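Local coordinates for DNR protein (Pseudomonas aeruginosa, PDB 2Z69), which probably acts as a DNA-binding transcription factor that senses NO and regulates dissimilative nitrate respiration, the present chain being its sensor domain, at residues A53-Y58 with L111-N116. Numbering follows the deposited sequence.
Sequences AHAFYY and LFRFSN
Phe56 and Tyr58 pair with Phe114 and Phe112 as antiparallel hydrogen-bonded pairs, with the strand segments 55-58 and 111-115 running at 150° to one another; the bond from Phe114 N to Phe56 O measures 2.7 Å. Where the strand 111-115 passes into a helix, Asn116 N adds a nearly straight bond to His54 O of 2.8 Å.

On one face Phe56 sits across from Phe114 and Tyr58 across from Phe112, large rings that fill the buried side of the sheet. In Phe56, chi1 (67°) sets CG on the side nearer the 111-116 segment, and Phe114 CB sits over one face of the ring, a CH-pi contact 4.0 Å from the centroid. The two rings themselves are slid apart and barely overlap. Asn116 OD1 lies at the edge of the Phe56 ring, 3.6 Å from CD1, while Tyr58 CB meets the rim of Phe114 at CE1. Tyr58 and Phe112 run side by side, CD1 to CD1.

On the other face, Arg113 lays its aliphatic chain beside Tyr57, CB 3.5 Å from CE2. Tyr57 OH lies 3.3 Å from Arg113 CD, at the guanidinium edge. A bend at chi3 (56°) turns NE out of line with the chain, and NE forms a salt bridge with Asp36 on strand 36-40. Ala55 CB, a compact methyl, fits closely between Arg113 CG (3.5 Å) and Phe114 O (3.1 Å).

These are central strands of one sheet of the cyclic nucleotide-binding-type beta barrel, flanked by strands 36-40 and 86-87. Helix 6-14 covers Tyr58 and Phe114, and Ser115 N-caps helix 116-123, whose Tyr119 meets Phe56 edge-to-face.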
ATOM      1  N   ALA B  53      -8.613  14.874  -9.243  1.00 20.80           N
ATOM      2  CA  ALA B  53      -8.693  13.440  -9.556  1.00 20.87           C
ATOM      3  C   ALA B  53      -9.641  12.781  -8.586  1.00 20.82           C
ATOM      4  O   ALA B  53      -9.249  12.489  -7.458  1.00 23.15           O
ATOM      5  CB  ALA B  53      -7.327  12.786  -9.471  1.00 19.90           C
ATOM      6  N   HIS B  54     -10.882  12.571  -9.004  1.00 20.31           N
ATOM      7  CA  HIS B  54     -11.895  11.921  -8.149  1.00 21.27           C
ATOM      8  C   HIS B  54     -12.350  10.542  -8.651  1.00 19.50           C
ATOM      9  O   HIS B  54     -13.127   9.887  -7.987  1.00 19.96           O
ATOM     10  CB  HIS B  54     -13.150  12.811  -8.013  1.00 21.65           C
ATOM     11  CG  HIS B  54     -12.897  14.124  -7.350  1.00 25.71           C
ATOM     12  ND1 HIS B  54     -12.170  14.241  -6.191  1.00 28.70           N
ATOM     13  CD2 HIS B  54     -13.306  15.375  -7.669  1.00 31.54           C
ATOM     14  CE1 HIS B  54     -12.125  15.511  -5.827  1.00 31.88           C
ATOM     15  NE2 HIS B  54     -12.810  16.218  -6.705  1.00 33.14           N
ATOM     16  N   ALA B  55     -11.884  10.100  -9.811  1.00 17.73           N
ATOM     17  CA  ALA B  55     -12.421   8.874 -10.394  1.00 18.05           C
ATOM     18  C   ALA B  55     -11.359   8.082 -11.130  1.00 18.27           C
ATOM     19  O   ALA B  55     -10.378   8.656 -11.585  1.00 19.61           O
ATOM     20  CB  ALA B  55     -13.548   9.211 -11.336  1.00 17.33           C
ATOM     21  N   PHE B  56     -11.527   6.765 -11.212  1.00 17.89           N
ATOM     22  CA  PHE B  56     -10.759   5.965 -12.165  1.00 17.98           C
ATOM     23  C   PHE B  56     -11.730   5.332 -13.173  1.00 19.45           C
ATOM     24  O   PHE B  56     -12.946   5.444 -12.997  1.00 19.39           O
ATOM     25  CB  PHE B  56      -9.920   4.902 -11.461  1.00 15.07           C
ATOM     26  CG  PHE B  56     -10.720   3.841 -10.793  1.00 15.63           C
ATOM     27  CD1 PHE B  56     -11.368   4.094  -9.572  1.00 15.38           C
ATOM     28  CD2 PHE B  56     -10.792   2.559 -11.340  1.00 18.49           C
ATOM     29  CE1 PHE B  56     -12.102   3.105  -8.934  1.00 16.72           C
ATOM     30  CE2 PHE B  56     -11.535   1.554 -10.713  1.00 16.73           C
ATOM     31  CZ  PHE B  56     -12.176   1.819  -9.503  1.00 18.32           C
ATOM     32  N   TYR B  57     -11.175   4.679 -14.197  1.00 18.53           N
ATOM     33  CA  TYR B  57     -11.910   4.294 -15.389  1.00 18.51           C
ATOM     34  C   TYR B  57     -11.718   2.814 -15.743  1.00 21.05           C
ATOM     35  O   TYR B  57     -10.643   2.255 -15.580  1.00 19.36           O
ATOM     36  CB  TYR B  57     -11.487   5.164 -16.565  1.00 19.42           C
ATOM     37  CG  TYR B  57     -11.895   6.592 -16.344  1.00 21.50           C
ATOM     38  CD1 TYR B  57     -11.141   7.444 -15.528  1.00 18.27           C
ATOM     39  CD2 TYR B  57     -13.089   7.066 -16.882  1.00 20.60           C
ATOM     40  CE1 TYR B  57     -11.578   8.769 -15.280  1.00 17.49           C
ATOM     41  CE2 TYR B  57     -13.529   8.344 -16.625  1.00 20.25           C
ATOM     42  CZ  TYR B  57     -12.762   9.195 -15.856  1.00 20.35           C
ATOM     43  OH  TYR B  57     -13.247  10.486 -15.648  1.00 25.94           O
ATOM     44  N   TYR B  58     -12.802   2.182 -16.180  1.00 20.61           N
ATOM     45  CA  TYR B  58     -12.697   0.918 -16.886  1.00 21.22           C
ATOM     46  C   TYR B  58     -13.011   1.179 -18.359  1.00 22.38           C
ATOM     47  O   TYR B  58     -14.036   1.799 -18.688  1.00 24.45           O
ATOM     48  CB  TYR B  58     -13.675  -0.070 -16.296  1.00 21.74           C
ATOM     49  CG  TYR B  58     -13.710  -1.401 -16.987  1.00 19.21           C
ATOM     50  CD1 TYR B  58     -14.659  -1.642 -17.973  1.00 20.27           C
ATOM     51  CD2 TYR B  58     -12.801  -2.401 -16.667  1.00 20.00           C
ATOM     52  CE1 TYR B  58     -14.735  -2.840 -18.627  1.00 24.90           C
ATOM     53  CE2 TYR B  58     -12.870  -3.657 -17.319  1.00 25.40           C
ATOM     54  CZ  TYR B  58     -13.849  -3.842 -18.300  1.00 22.31           C
ATOM     55  OH  TYR B  58     -13.965  -4.992 -18.986  1.00 21.35           O
ATOM     56  N   LEU B 111     -16.468   4.131 -21.710  1.00 17.84           N
ATOM     57  CA  LEU B 111     -15.907   3.816 -20.392  1.00 19.48           C
ATOM     58  C   LEU B 111     -16.942   3.806 -19.301  1.00 20.82           C
ATOM     59  O   LEU B 111     -18.026   4.361 -19.484  1.00 22.91           O
ATOM     60  CB  LEU B 111     -14.797   4.807 -19.996  1.00 18.26           C
ATOM     61  CG  LEU B 111     -13.785   5.106 -21.102  1.00 22.35           C
ATOM     62  CD1 LEU B 111     -14.033   6.553 -21.559  1.00 24.22           C
ATOM     63  CD2 LEU B 111     -12.385   4.990 -20.604  1.00 22.65           C
ATOM     64  N   PHE B 112     -16.587   3.162 -18.178  1.00 19.71           N
ATOM     65  CA  PHE B 112     -17.236   3.337 -16.893  1.00 19.76           C
ATOM     66  C   PHE B 112     -16.336   4.230 -16.078  1.00 19.50           C
ATOM     67  O   PHE B 112     -15.145   3.964 -16.001  1.00 20.84           O
ATOM     68  CB  PHE B 112     -17.335   1.996 -16.173  1.00 20.22           C
ATOM     69  CG  PHE B 112     -18.425   1.107 -16.682  1.00 21.01           C
ATOM     70  CD1 PHE B 112     -18.177  -0.244 -16.898  1.00 17.67           C
ATOM     71  CD2 PHE B 112     -19.706   1.610 -16.919  1.00 17.49           C
ATOM     72  CE1 PHE B 112     -19.181  -1.105 -17.350  1.00 16.41           C
ATOM     73  CE2 PHE B 112     -20.734   0.760 -17.367  1.00 23.29           C
ATOM     74  CZ  PHE B 112     -20.471  -0.608 -17.577  1.00 20.17           C
ATOM     75  N   ARG B 113     -16.875   5.293 -15.492  1.00 20.16           N
ATOM     76  CA  ARG B 113     -16.120   6.153 -14.575  1.00 21.41           C
ATOM     77  C   ARG B 113     -16.534   5.788 -13.168  1.00 22.07           C
ATOM     78  O   ARG B 113     -17.695   6.003 -12.798  1.00 23.71           O
ATOM     79  CB  ARG B 113     -16.477   7.617 -14.786  1.00 21.04           C
ATOM     80  CG  ARG B 113     -16.104   8.530 -13.623  1.00 21.60           C
ATOM     81  CD  ARG B 113     -16.082  10.045 -14.005  1.00 24.48           C
ATOM     82  NE  ARG B 113     -17.358  10.437 -14.564  1.00 43.38           N
ATOM     83  CZ  ARG B 113     -17.557  10.999 -15.750  1.00 44.48           C
ATOM     84  NH1 ARG B 113     -16.549  11.316 -16.562  1.00 44.22           N
ATOM     85  NH2 ARG B 113     -18.795  11.272 -16.106  1.00 45.12           N
ATOM     86  N   PHE B 114     -15.615   5.245 -12.379  1.00 21.44           N
ATOM     87  CA  PHE B 114     -15.925   4.894 -10.998  1.00 20.37           C
ATOM     88  C   PHE B 114     -15.382   5.945 -10.048  1.00 21.72           C
ATOM     89  O   PHE B 114     -14.253   6.381 -10.194  1.00 24.12           O
ATOM     90  CB  PHE B 114     -15.293   3.566 -10.662  1.00 20.54           C
ATOM     91  CG  PHE B 114     -15.800   2.427 -11.474  1.00 20.77           C
ATOM     92  CD1 PHE B 114     -15.062   1.927 -12.530  1.00 19.34           C
ATOM     93  CD2 PHE B 114     -17.000   1.834 -11.177  1.00 22.18           C
ATOM     94  CE1 PHE B 114     -15.511   0.854 -13.259  1.00 16.15           C
ATOM     95  CE2 PHE B 114     -17.452   0.764 -11.921  1.00 22.99           C
ATOM     96  CZ  PHE B 114     -16.700   0.281 -12.962  1.00 20.28           C
ATOM     97  N   SER B 115     -16.183   6.359  -9.077  1.00 21.00           N
ATOM     98  CA  SER B 115     -15.746   7.260  -8.023  1.00 20.00           C
ATOM     99  C   SER B 115     -14.686   6.610  -7.130  1.00 18.79           C
ATOM    100  O   SER B 115     -14.852   5.456  -6.682  1.00 17.32           O
ATOM    101  CB  SER B 115     -16.966   7.624  -7.165  1.00 21.19           C
ATOM    102  OG  SER B 115     -16.592   8.319  -6.007  1.00 22.36           O
ATOM    103  N   ASN B 116     -13.603   7.350  -6.877  1.00 17.03           N
ATOM    104  CA  ASN B 116     -12.598   6.951  -5.899  1.00 16.36           C
ATOM    105  C   ASN B 116     -13.292   6.687  -4.582  1.00 16.39           C
ATOM    106  O   ASN B 116     -13.138   5.611  -4.001  1.00 16.96           O
ATOM    107  CB  ASN B 116     -11.483   8.012  -5.763  1.00 17.00           C
ATOM    108  CG  ASN B 116     -10.563   8.059  -6.988  1.00 17.94           C
ATOM    109  OD1 ASN B 116     -10.698   7.262  -7.894  1.00 20.97           O
ATOM    110  ND2 ASN B 116      -9.632   8.992  -7.008  1.00 21.08           N
TER